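Local coordinates for protein anthranilate-CoA ligase (Stigmatella aurantiaca, PDB 4WV3) that belongs to the AMP-binding (ANL) enzyme superfamily, pairing a large AMP-binding domain with a smaller C-terminal domain, at residues 8-13 with 191-196; 247-252 with 280-285. All blocks are in the same frame, centred on the assembly; numbering follows the deposited sequence.

How the contacts relate
The two contacts follow each other in series: contact 1 ties a loop near the start of the chain to helix 191-204, and it closes before contact 2 opens. Their centres lie 34 Å apart, with nearest atoms about 22 Å from each other, so they do not touch. The helices of both contacts connect to strands of the large mixed sheet. Helix 191-204 of contact 1 leads to its strand 211-214, whereas helix 248-258 and loop 280-285 of contact 2 precede its strands 262-265 and 289-292. Contact 1 thus joins N-terminal residues to a helix far along the chain, and contact 2 joins neighbouring elements of the sheet's own connections.

Contact 1. Residues 8-13 with 191-196; sequences LYYNAV and DYPLTA
Tyr-10 lays the hydroxyl end of its ring against the pyrrolidine of Pro-193, and this is the closer part of the contact, since CB, CG and CD of the proline all meet that end. Pro-193 CG lies 3.3 Å from Tyr-10 OH and 3.5 Å from Tyr-10 CZ, while Pro-193 CD sits 3.6 Å from Tyr-10 CE2. The two side chains come from opposite directions, and the proline meets the phenol obliquely. Tyr-10 carries CG anti to the backbone N (chi1 174°), which sends the ring out of the loop toward the helix. The other pair is looser, a single approach: the methyl group Ala-12 CB stays 4.3 Å from Tyr-192 CB, near the base of the second tyrosine, although the CA atoms of Ala-12 and Tyr-192 make the nearest backbone pair. All four residues are buried; solvent reaches the loop further back, at Leu-8 and Tyr-9. No hydrogen bond spans the two segments, and polar groups are held separately. Asn-11 OD1 offers an in-plane lone pair to Val-13 N at 3.0 Å (N-H...O 156°), a capping bond just ahead of helix 14-17. In the helix, Asp-191 O receives two donors of one residue, Thr-195 N at 3.0 Å and Thr-195 OG1 at 2.8 Å. Around the contact, Tyr-192 OH is hydrogen-bonded to Ser-171 OG, and its ring meets Phe-323 edge-to-face. Ile-15 of helix 14-17 touches both Tyr-10 and Pro-193, and His-189 ND1 is bonded to Ala-12 N. The Tyr-192 side chain is about 11 Å from the bound 3UK. The arrangement is apolar packing of an N-terminal loop on the first turn of helix 191-204, within the AMP-binding fold.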
# COMPACT_ATOMS: atom_id res chain seq x y z
N LEU A 8 16.15 2.36 -23.91
CA LEU A 8 15.69 3.75 -23.85
C LEU A 8 14.19 3.83 -24.08
O LEU A 8 13.49 4.63 -23.45
CB LEU A 8 16.43 4.61 -24.88
CG LEU A 8 16.18 6.11 -24.80
CD1 LEU A 8 16.66 6.67 -23.46
CD2 LEU A 8 16.86 6.83 -25.96
N TYR A 9 13.69 3.00 -24.98
CA TYR A 9 12.25 2.88 -25.20
C TYR A 9 11.73 1.59 -24.59
O TYR A 9 12.01 0.49 -25.08
CB TYR A 9 11.93 2.95 -26.70
CG TYR A 9 12.11 4.34 -27.28
CD1 TYR A 9 13.36 4.76 -27.73
CD2 TYR A 9 11.05 5.22 -27.37
CE1 TYR A 9 13.53 6.03 -28.27
CE2 TYR A 9 11.21 6.48 -27.91
CZ TYR A 9 12.45 6.88 -28.35
OH TYR A 9 12.61 8.14 -28.88
N TYR A 10 10.97 1.73 -23.51
CA TYR A 10 10.47 0.58 -22.77
C TYR A 10 8.99 0.74 -22.44
O TYR A 10 8.52 1.84 -22.17
CB TYR A 10 11.28 0.40 -21.48
CG TYR A 10 10.76 -0.68 -20.56
CD1 TYR A 10 11.12 -2.01 -20.73
CD2 TYR A 10 9.92 -0.36 -19.49
CE1 TYR A 10 10.65 -2.99 -19.89
CE2 TYR A 10 9.45 -1.34 -18.64
CZ TYR A 10 9.82 -2.66 -18.84
OH TYR A 10 9.35 -3.64 -18.00
N ASN A 11 8.26 -0.37 -22.49
CA ASN A 11 6.86 -0.38 -22.08
C ASN A 11 6.65 -1.38 -20.96
O ASN A 11 7.14 -2.51 -21.01
CB ASN A 11 5.96 -0.71 -23.27
CG ASN A 11 4.51 -0.34 -23.02
OD1 ASN A 11 3.80 -1.02 -22.28
ND2 ASN A 11 4.06 0.74 -23.64
N ALA A 12 5.91 -0.97 -19.93
CA ALA A 12 5.71 -1.78 -18.73
C ALA A 12 4.86 -3.02 -18.99
O ALA A 12 4.71 -3.86 -18.10
CB ALA A 12 5.12 -0.94 -17.61
N VAL A 13 4.31 -3.14 -20.19
CA VAL A 13 3.55 -4.33 -20.56
C VAL A 13 4.50 -5.52 -20.69
O VAL A 13 4.07 -6.67 -20.71
CB VAL A 13 2.76 -4.12 -21.87
CG1 VAL A 13 3.69 -4.19 -23.07
CG2 VAL A 13 1.65 -5.16 -22.00
N ASP A 191 9.89 2.36 -13.80
CA ASP A 191 9.75 2.14 -12.37
C ASP A 191 9.28 0.72 -12.03
O ASP A 191 9.57 0.20 -10.96
CB ASP A 191 8.78 3.16 -11.77
CG ASP A 191 9.27 4.58 -11.94
OD1 ASP A 191 10.50 4.79 -12.00
OD2 ASP A 191 8.42 5.50 -12.03
N TYR A 192 8.56 0.10 -12.96
CA TYR A 192 7.98 -1.22 -12.71
C TYR A 192 9.00 -2.37 -12.70
O TYR A 192 9.03 -3.14 -11.73
CB TYR A 192 6.81 -1.49 -13.67
CG TYR A 192 5.57 -0.70 -13.31
CD1 TYR A 192 4.49 -1.31 -12.70
CD2 TYR A 192 5.49 0.67 -13.58
CE1 TYR A 192 3.36 -0.59 -12.36
CE2 TYR A 192 4.36 1.39 -13.25
CZ TYR A 192 3.30 0.76 -12.64
OH TYR A 192 2.17 1.47 -12.31
N PRO A 193 9.83 -2.50 -13.75
CA PRO A 193 10.83 -3.58 -13.64
C PRO A 193 11.92 -3.24 -12.63
O PRO A 193 12.55 -4.15 -12.09
CB PRO A 193 11.41 -3.64 -15.06
CG PRO A 193 11.21 -2.28 -15.61
CD PRO A 193 9.90 -1.81 -15.05
N LEU A 194 12.14 -1.96 -12.39
CA LEU A 194 13.16 -1.52 -11.43
C LEU A 194 12.80 -1.91 -10.00
O LEU A 194 13.61 -2.49 -9.29
CB LEU A 194 13.38 -0.01 -11.53
CG LEU A 194 14.31 0.48 -12.64
CD1 LEU A 194 14.33 2.00 -12.69
CD2 LEU A 194 15.71 -0.07 -12.43
N THR A 195 11.58 -1.59 -9.58
CA THR A 195 11.12 -1.97 -8.24
C THR A 195 10.99 -3.48 -8.13
O THR A 195 11.24 -4.05 -7.06
CB THR A 195 9.77 -1.32 -7.89
OG1 THR A 195 8.81 -1.61 -8.91
CG2 THR A 195 9.91 0.19 -7.74
N ALA A 196 10.62 -4.13 -9.23
CA ALA A 196 10.47 -5.58 -9.25
C ALA A 196 11.81 -6.27 -9.04
O ALA A 196 11.88 -7.34 -8.44
CB ALA A 196 9.83 -6.03 -10.55

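Contact 2. Residues 247-252 with 280-285; sequences VASNVL and SQHDLS
Leu-252 and His-282 cross at about a right angle, with the base of the leucine resting on one face of the imidazole. Leu-252 CB stands 3.8 Å from the ring centroid, 18° off its normal, a CH-pi contact displaced toward the rim, where His-282 CG is 3.6 Å away. The branch carries Leu-252 CD1 out past the CD2 corner of the ring, 3.6 Å from His-282 CD2. CG of His-282 sits beside the backbone N (chi1 -51°) and opposite the carbonyl carbon, which turns the ring toward Leu-252, with CE1 and NE2 on the side of Ser-249. There a water sits at the edge, in the ring plane, 2.6 Å from His-282 NE2 and 2.9 Å from Ser-249 OG, so Ser-249, one helical turn before Leu-252, is joined to His-282 through the water and not directly. The other leucine methyl turns away from the imidazole: Leu-252 CD2 meets Leu-284 CD2 at 4.2 Å, a looser apolar touch between obliquely set side chains. Beyond it, Asp-283 OD1 forms an Asx turn with Ser-285 N and also accepts from Ser-285 OG, both on the same face of its carboxylate. Leu-276 and Phe-279 also pack on Leu-252, and Ser-256 OG is bonded to Asp-283 O, so a side chain of helix 248-258 also grips the loop backbone. Helix 248-258 leads to strand 262-265, and loop 280-285 leads to the neighbouring parallel strand 289-292; the packing thus joins successive beta-alpha-beta crossovers in the parallel part of the mixed sheet.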
# COMPACT_ATOMS: atom_id res chain seq x y z
N VAL A 247 -13.09 -8.81 6.65
CA VAL A 247 -13.34 -10.17 7.10
C VAL A 247 -12.06 -11.00 7.04
O VAL A 247 -11.71 -11.55 6.00
CB VAL A 247 -14.43 -10.86 6.26
CG1 VAL A 247 -14.83 -12.18 6.89
CG2 VAL A 247 -15.64 -9.95 6.12
N ALA A 248 -11.37 -11.08 8.18
CA ALA A 248 -10.07 -11.75 8.24
C ALA A 248 -10.17 -13.26 8.02
O ALA A 248 -9.21 -13.89 7.57
CB ALA A 248 -9.40 -11.46 9.58
N SER A 249 -11.33 -13.83 8.33
CA SER A 249 -11.53 -15.27 8.18
C SER A 249 -11.51 -15.69 6.71
O SER A 249 -10.95 -16.73 6.36
CB SER A 249 -12.83 -15.70 8.85
OG SER A 249 -13.01 -17.11 8.76
N ASN A 250 -12.14 -14.89 5.86
CA ASN A 250 -12.17 -15.18 4.43
C ASN A 250 -10.80 -15.04 3.79
O ASN A 250 -10.49 -15.70 2.80
CB ASN A 250 -13.18 -14.27 3.72
CG ASN A 250 -14.61 -14.55 4.13
OD1 ASN A 250 -14.92 -15.63 4.63
ND2 ASN A 250 -15.49 -13.58 3.92
N VAL A 251 -9.97 -14.16 4.36
CA VAL A 251 -8.61 -13.97 3.88
C VAL A 251 -7.79 -15.23 4.12
O VAL A 251 -7.07 -15.69 3.24
CB VAL A 251 -7.93 -12.78 4.58
CG1 VAL A 251 -6.53 -12.57 4.03
CG2 VAL A 251 -8.77 -11.52 4.41
N LEU A 252 -7.91 -15.80 5.32
CA LEU A 252 -7.18 -17.00 5.68
C LEU A 252 -7.66 -18.21 4.89
O LEU A 252 -6.89 -19.14 4.63
CB LEU A 252 -7.31 -17.28 7.18
CG LEU A 252 -6.75 -16.20 8.11
CD1 LEU A 252 -6.96 -16.58 9.56
CD2 LEU A 252 -5.27 -15.98 7.82
N SER A 280 -5.83 -20.84 13.91
CA SER A 280 -5.03 -21.99 13.51
C SER A 280 -5.83 -23.03 12.74
O SER A 280 -5.27 -23.99 12.20
CB SER A 280 -4.37 -22.63 14.73
OG SER A 280 -5.35 -23.01 15.69
N GLN A 281 -7.15 -22.84 12.67
CA GLN A 281 -8.02 -23.80 11.98
C GLN A 281 -7.88 -23.72 10.47
O GLN A 281 -8.38 -24.58 9.75
CB GLN A 281 -9.47 -23.60 12.41
CG GLN A 281 -9.72 -23.85 13.89
CD GLN A 281 -9.42 -25.28 14.30
OE1 GLN A 281 -9.52 -26.21 13.50
NE2 GLN A 281 -9.04 -25.46 15.56
N HIS A 282 -7.20 -22.68 9.98
CA HIS A 282 -6.96 -22.53 8.55
C HIS A 282 -5.57 -23.04 8.19
O HIS A 282 -4.61 -22.81 8.92
CB HIS A 282 -7.10 -21.06 8.14
CG HIS A 282 -8.37 -20.42 8.60
ND1 HIS A 282 -9.52 -20.43 7.84
CD2 HIS A 282 -8.68 -19.75 9.73
CE1 HIS A 282 -10.48 -19.79 8.48
NE2 HIS A 282 -9.99 -19.37 9.64
N ASP A 283 -5.47 -23.74 7.07
CA ASP A 283 -4.20 -24.27 6.61
C ASP A 283 -3.37 -23.19 5.92
O ASP A 283 -3.71 -22.74 4.82
CB ASP A 283 -4.41 -25.46 5.68
CG ASP A 283 -3.11 -26.07 5.20
OD1 ASP A 283 -2.10 -25.96 5.93
OD2 ASP A 283 -3.10 -26.67 4.11
N LEU A 284 -2.28 -22.79 6.56
CA LEU A 284 -1.40 -21.75 6.04
C LEU A 284 -0.02 -22.31 5.70
O LEU A 284 0.97 -21.58 5.70
CB LEU A 284 -1.26 -20.61 7.05
CG LEU A 284 -2.30 -19.48 7.06
CD1 LEU A 284 -3.70 -19.99 7.31
CD2 LEU A 284 -1.91 -18.44 8.09
N SER A 285 0.03 -23.61 5.41
CA SER A 285 1.30 -24.30 5.21
C SER A 285 2.00 -23.94 3.90
O SER A 285 3.22 -24.09 3.78
CB SER A 285 1.11 -25.81 5.30
OG SER A 285 0.22 -26.28 4.30
O HOH W 1 -11.41 -17.73 11.14